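Local coordinates for protein methylenetetrahydrofolate--tRNA-(uracil-5-)-methyltransferase TrmFO (Thermus thermophilus, PDB 3G5S) that probably catalyses the folate- and FAD-dependent methylation of uridine 54 in tRNA to 5-methyluridine, using methylenetetrahydrofolate and NADH or NADPH, at residues G233-T236 and L237-P241; G408-E411 and K412-M416; S425-L428 and S429-P433. One frame throughout, in Å; residues are numbered along the deposited sequence. Where two conformers were deposited one is given.

Overall arrangement
Three local contacts lie at the surface of this single-chain FAD enzyme. Contact 1 is a tight turn running into the short helix 236-239. Contacts 2 and 3 are the first and last turns of one long helix, 409-429, so that contact 2 begins what contact 3 ends; their centres are 26 Å apart and their nearest atoms about 11 Å. Contact 1 lies well away from that helix, its centre 39 Å from that of contact 2 and 53 Å from that of contact 3, on the opposite side of the chain's centre from the latter. All three lie away from the FAD and glutathione sites, although Gly240 of contact 1 is about 10 Å from the bound glutathione.

Contact 1: residues G233-T236 and L237-P241; sequences GYQT and LLFGP
The carbonyl oxygen of Gly233 is gripped by Thr236 and by water 1, which ties it to Leu237 N. Thr236 OG1 donates to Gly233 O at 2.9 Å from well above the carbonyl plane, and Thr236 N comes to the same oxygen from the same face at 3.1 Å. Water 1 donates its own bond to Gly233 O (2.7 Å) and accepts from Leu237 N, so the carbonyl oxygen takes three donors while one turn closes and the next helix starts. The threonine hydroxyl gets there because OG1 lies beside its own backbone N (chi1 -41°).

Helix 236-239 is held by short-range backbone bonds: Phe239 N donates to Gln235 O at 3.0 Å, while Leu238 N bonds weakly to the same oxygen. Thr236 O in turn receives weak bonds from Phe239 N and Gly240 N.

Among the side chains, Gln235 and Phe239 run alongside each other, Gln235 CB lying 3.7 Å from Phe239 CE2, with the amide turned 59° from the ring. On another side of the turn, Leu238 CD1 meets Tyr234 CE1 at 4.1 Å.

The whole is a short link between two helices: Gly233, with positive phi, is the first residue to leave helix 226-231, and Gly240 the first to leave helix 236-239. It packs on helix 193-205: Tyr196 OH hydrogen-bonds to Tyr234 O and its ring meets that of Tyr234 edge-to-face, while Leu237 reaches both Tyr196 and Leu203.

Contact 2: residues G408-E411 and K412-M416; sequences GKKE and KRQAM. With EDO (1,2-ethanediol), chain H.
The guanidinium of Arg413 carries Lys409 CB over the centre of one face, 3.9 Å above the plane, while an ethanediol molecule and water 2 approach its edge in plane. Arg413 NE gives a nearly straight bond to O2 of the ethanediol, 2.8 Å long at 169°, and NH2 adds a weak one to the same oxygen. The diol, probably from the crystallisation liquor, thus occupies a polar edge of the arginine and is also hydrogen-bonded to Glu300 OE2.

Lys409 and Arg413 point the same way, one turn apart. Both chains start with CG beside the backbone N and stay extended, which lays Lys409 CD 3.7 Å from Arg413 NH2. The two cationic ends are bridged by water 2, which accepts from Arg413 NH2 at 3.0 Å and from Lys409 NZ at 3.3 Å, and both also form long, weak ion pairs with Glu300, a carboxylate that would balance their charge.

The backbone bonds are regularly alpha-helical, starting with Lys412 N to Gly408 O (2.9 Å), with Gly408 at the N-cap.

This is the first stretch of helix 409-429: Lys412 NZ hydrogen-bonds back to Gly405 O in the preceding loop, while Arg413 and selenomethionine Met416 pack on Trp397.

Contact 3: residues S425-L428 and S429-P433; sequences SAWL and SGLNP
From Ser425 the chain runs off the C-terminal end of helix 409-429 as alpha-helical bonding, Ser429 N to Ser425 O at 3.0 Å, gives way to 3-10-type bonding to the third residue back, Gly430 N to Trp427 O at 3.1 Å (with a weak bond to Ala426 O besides) and then Leu431 N to Leu428 O in a straighter bond (163°), before the chain extends through Asn432 towards Pro433, which follows a cis peptide bond.

Leu431 packs against the last helical turn. Its CG sits beside the backbone N (chi1 -65°), and the two methyls part company across that turn. CD2 lies over one face of the Trp427 indole, 4.0 Å above the plane and displaced toward the rim, nearest to CZ2 and CE2. CD1 goes to Leu428 instead, 4.1 Å from its CD2. Trp427 swings its ring to this place with CG anti to the backbone N (chi1 175°).

The resulting apolar cluster packs against helix 343-361, where Leu355 touches both Trp427 and Leu431. Trp427 also touches Pro369 and Pro370. Farther along the chain, Arg359 of the same helix 343-361 donates to Asn432 O through its NH2.

Water 3 joins Ser425 to Ser429, donating to Ser425 O at 2.8 Å and lying 2.6 Å from Ser429 OG.

Contact 1: residues G233-T236 and L237-P241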
# COMPACT_ATOMS: atom_id res chain seq x y z
N GLY A 233 15.14 -3.54 27.35
CA GLY A 233 16.52 -3.62 27.82
C GLY A 233 17.58 -3.32 26.78
O GLY A 233 17.39 -3.54 25.59
N TYR A 234 18.73 -2.83 27.26
CA TYR A 234 19.88 -2.53 26.42
C TYR A 234 20.30 -3.71 25.53
O TYR A 234 20.70 -3.51 24.39
CB TYR A 234 21.05 -2.11 27.32
CG TYR A 234 22.32 -1.69 26.61
CD1 TYR A 234 23.35 -2.60 26.38
CD2 TYR A 234 22.51 -0.38 26.19
CE1 TYR A 234 24.52 -2.22 25.74
CE2 TYR A 234 23.68 0.01 25.55
CZ TYR A 234 24.68 -0.91 25.33
OH TYR A 234 25.84 -0.53 24.70
N GLN A 235 20.21 -4.93 26.05
CA GLN A 235 20.68 -6.09 25.31
C GLN A 235 19.76 -6.51 24.17
O GLN A 235 20.19 -7.18 23.24
CB GLN A 235 20.84 -7.29 26.24
CG GLN A 235 21.93 -7.14 27.27
CD GLN A 235 22.15 -8.44 28.02
OE1 GLN A 235 21.34 -8.82 28.87
NE2 GLN A 235 23.23 -9.13 27.70
N THR A 236 18.49 -6.14 24.27
CA THR A 236 17.45 -6.73 23.43
C THR A 236 17.71 -6.56 21.94
O THR A 236 17.68 -7.53 21.18
CB THR A 236 16.08 -6.15 23.81
OG1 THR A 236 15.98 -6.03 25.23
CG2 THR A 236 14.97 -7.02 23.27
N LEU A 237 17.97 -5.34 21.49
CA LEU A 237 18.22 -5.12 20.07
C LEU A 237 19.47 -5.85 19.58
O LEU A 237 19.55 -6.27 18.42
CB LEU A 237 18.28 -3.63 19.74
CG LEU A 237 16.96 -2.88 19.87
CD1 LEU A 237 17.18 -1.38 19.86
CD2 LEU A 237 16.00 -3.29 18.76
N LEU A 238 20.45 -6.01 20.48
CA LEU A 238 21.71 -6.67 20.14
C LEU A 238 21.54 -8.18 19.97
O LEU A 238 22.28 -8.81 19.22
CB LEU A 238 22.78 -6.37 21.20
CG LEU A 238 23.12 -4.89 21.40
CD1 LEU A 238 24.07 -4.73 22.58
CD2 LEU A 238 23.71 -4.29 20.13
N PHE A 239 20.57 -8.75 20.68
CA PHE A 239 20.22 -10.15 20.48
C PHE A 239 19.35 -10.32 19.24
O PHE A 239 19.32 -11.40 18.66
CB PHE A 239 19.43 -10.69 21.67
CG PHE A 239 20.27 -11.07 22.85
CD1 PHE A 239 21.21 -12.09 22.76
CD2 PHE A 239 20.09 -10.44 24.07
CE1 PHE A 239 21.96 -12.46 23.85
CE2 PHE A 239 20.85 -10.81 25.18
CZ PHE A 239 21.79 -11.82 25.06
N GLY A 240 18.65 -9.24 18.86
CA GLY A 240 17.64 -9.27 17.82
C GLY A 240 18.10 -8.67 16.49
O GLY A 240 19.08 -9.12 15.92
N PRO A 241 17.39 -7.64 16.00
CA PRO A 241 17.59 -7.23 14.61
C PRO A 241 18.92 -6.54 14.37
O PRO A 241 19.30 -6.39 13.22
CB PRO A 241 16.43 -6.26 14.37
CG PRO A 241 16.12 -5.73 15.73
CD PRO A 241 16.27 -6.92 16.63
O HOH W 1 17.73 -2.90 23.03

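Contact 2: residues G408-E411 and K412-M416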
# COMPACT_ATOMS: atom_id res chain seq x y z
N GLY A 408 17.56 18.99 -8.31
CA GLY A 408 17.16 18.72 -6.95
C GLY A 408 15.94 17.81 -6.85
O GLY A 408 15.26 17.56 -7.84
N LYS A 409 15.67 17.33 -5.64
CA LYS A 409 14.56 16.41 -5.42
C LYS A 409 13.21 16.98 -5.83
O LYS A 409 12.40 16.29 -6.44
CB LYS A 409 14.51 15.99 -3.95
CG LYS A 409 15.65 15.10 -3.51
CD LYS A 409 15.50 14.77 -2.03
CE LYS A 409 16.25 13.50 -1.65
NZ LYS A 409 16.04 13.17 -0.22
N LYS A 410 12.97 18.24 -5.49
CA LYS A 410 11.71 18.88 -5.83
C LYS A 410 11.49 18.83 -7.34
O LYS A 410 10.41 18.49 -7.83
CB LYS A 410 11.70 20.33 -5.34
CG LYS A 410 10.47 21.12 -5.74
CD LYS A 410 10.54 22.55 -5.21
CE LYS A 410 9.32 23.35 -5.64
NZ LYS A 410 9.38 24.75 -5.15
N GLU A 411 12.54 19.18 -8.08
CA GLU A 411 12.48 19.20 -9.53
C GLU A 411 12.31 17.80 -10.11
O GLU A 411 11.52 17.61 -11.03
CB GLU A 411 13.73 19.87 -10.10
CG GLU A 411 13.77 21.39 -9.88
CD GLU A 411 14.27 21.82 -8.50
OE1 GLU A 411 14.78 20.98 -7.73
OE2 GLU A 411 14.16 23.02 -8.19
N LYS A 412 13.04 16.82 -9.58
CA LYS A 412 12.89 15.45 -10.06
C LYS A 412 11.46 14.96 -9.86
O LYS A 412 10.90 14.30 -10.73
CB LYS A 412 13.89 14.50 -9.41
CG LYS A 412 15.28 14.67 -9.97
CD LYS A 412 16.22 13.55 -9.60
CE LYS A 412 17.55 13.70 -10.34
NZ LYS A 412 18.40 12.50 -10.17
N ARG A 413 10.88 15.30 -8.72
CA ARG A 413 9.50 14.89 -8.44
C ARG A 413 8.53 15.57 -9.40
O ARG A 413 7.62 14.92 -9.92
CB ARG A 413 9.15 15.16 -6.98
CG ARG A 413 9.93 14.28 -6.02
CD ARG A 413 9.89 14.78 -4.60
NE ARG A 413 10.74 13.94 -3.76
CZ ARG A 413 11.24 14.31 -2.59
NH1 ARG A 413 10.95 15.51 -2.10
NH2 ARG A 413 12.02 13.48 -1.91
N GLN A 414 8.71 16.86 -9.65
CA GLN A 414 7.87 17.53 -10.62
C GLN A 414 7.98 16.88 -12.00
O GLN A 414 6.99 16.69 -12.70
CB GLN A 414 8.21 19.03 -10.67
CG GLN A 414 7.86 19.77 -9.37
CD GLN A 414 8.28 21.23 -9.37
OE1 GLN A 414 7.59 22.08 -8.81
NE2 GLN A 414 9.41 21.52 -9.98
N ALA A 415 9.20 16.52 -12.39
CA ALA A 415 9.42 15.84 -13.66
C ALA A 415 8.73 14.47 -13.68
O ALA A 415 8.13 14.10 -14.69
CB ALA A 415 10.90 15.69 -13.92
N MSE A 416 8.82 13.73 -12.58
CA MSE A 416 8.16 12.43 -12.49
C MSE A 416 6.65 12.57 -12.58
O MSE A 416 5.97 11.72 -13.17
CB MSE A 416 8.53 11.75 -11.17
CG MSE A 416 9.96 11.26 -11.06
SE MSE A 416 10.21 10.39 -9.33
CE MSE A 416 12.00 9.66 -9.60
C1 EDO H . 13.46 11.98 -5.80
O1 EDO H . 14.45 11.32 -5.01
C2 EDO H . 12.15 11.21 -5.74
O2 EDO H . 11.60 11.31 -4.42
O HOH W 2 13.02 13.46 0.95

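Contact 3: residues S425-L428 and S429-P433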
# COMPACT_ATOMS: atom_id res chain seq x y z
N SER A 425 -2.26 9.01 -19.13
CA SER A 425 -3.25 9.50 -20.07
C SER A 425 -3.15 8.80 -21.42
O SER A 425 -4.16 8.47 -22.04
CB SER A 425 -3.12 11.01 -20.24
OG SER A 425 -3.51 11.68 -19.06
N ALA A 426 -1.92 8.58 -21.89
CA ALA A 426 -1.74 7.87 -23.15
C ALA A 426 -2.25 6.43 -23.03
O ALA A 426 -2.85 5.89 -23.96
CB ALA A 426 -0.28 7.89 -23.57
N TRP A 427 -2.00 5.81 -21.88
CA TRP A 427 -2.50 4.47 -21.64
C TRP A 427 -4.03 4.44 -21.70
O TRP A 427 -4.61 3.60 -22.37
CB TRP A 427 -1.97 3.95 -20.31
CG TRP A 427 -2.52 2.62 -19.92
CD1 TRP A 427 -2.17 1.40 -20.42
CD2 TRP A 427 -3.53 2.38 -18.94
NE1 TRP A 427 -2.90 0.41 -19.81
CE2 TRP A 427 -3.75 0.98 -18.89
CE3 TRP A 427 -4.28 3.20 -18.09
CZ2 TRP A 427 -4.67 0.40 -18.03
CZ3 TRP A 427 -5.20 2.62 -17.24
CH2 TRP A 427 -5.39 1.23 -17.21
N LEU A 428 -4.68 5.39 -21.02
CA LEU A 428 -6.15 5.46 -21.04
C LEU A 428 -6.66 5.58 -22.47
O LEU A 428 -7.64 4.94 -22.85
CB LEU A 428 -6.65 6.66 -20.25
CG LEU A 428 -6.56 6.64 -18.72
CD1 LEU A 428 -6.94 8.01 -18.18
CD2 LEU A 428 -7.47 5.56 -18.15
N SER A 429 -6.00 6.43 -23.25
CA SER A 429 -6.46 6.72 -24.60
C SER A 429 -6.40 5.50 -25.50
O SER A 429 -7.10 5.43 -26.51
CB SER A 429 -5.64 7.87 -25.20
OG SER A 429 -5.91 9.08 -24.53
N GLY A 430 -5.55 4.54 -25.15
CA GLY A 430 -5.41 3.32 -25.93
C GLY A 430 -6.38 2.21 -25.57
O GLY A 430 -6.40 1.18 -26.24
N LEU A 431 -7.18 2.41 -24.53
CA LEU A 431 -8.12 1.37 -24.10
C LEU A 431 -9.29 1.20 -25.06
O LEU A 431 -9.92 2.17 -25.48
CB LEU A 431 -8.69 1.70 -22.72
CG LEU A 431 -7.72 1.71 -21.55
CD1 LEU A 431 -8.44 2.22 -20.31
CD2 LEU A 431 -7.12 0.33 -21.29
N ASN A 432 -9.59 -0.06 -25.38
CA ASN A 432 -10.73 -0.39 -26.23
C ASN A 432 -11.43 -1.62 -25.66
O ASN A 432 -10.85 -2.70 -25.62
CB ASN A 432 -10.26 -0.66 -27.66
CG ASN A 432 -11.40 -0.76 -28.64
OD1 ASN A 432 -12.57 -0.70 -28.25
ND2 ASN A 432 -11.08 -0.91 -29.91
N PRO A 433 -12.70 -1.45 -25.22
CA PRO A 433 -13.52 -0.24 -25.30
C PRO A 433 -13.00 0.87 -24.40
O PRO A 433 -12.37 0.59 -23.38
CB PRO A 433 -14.87 -0.72 -24.77
CG PRO A 433 -14.51 -1.82 -23.83
CD PRO A 433 -13.44 -2.55 -24.58
O HOH W 3 -6.35 10.15 -22.15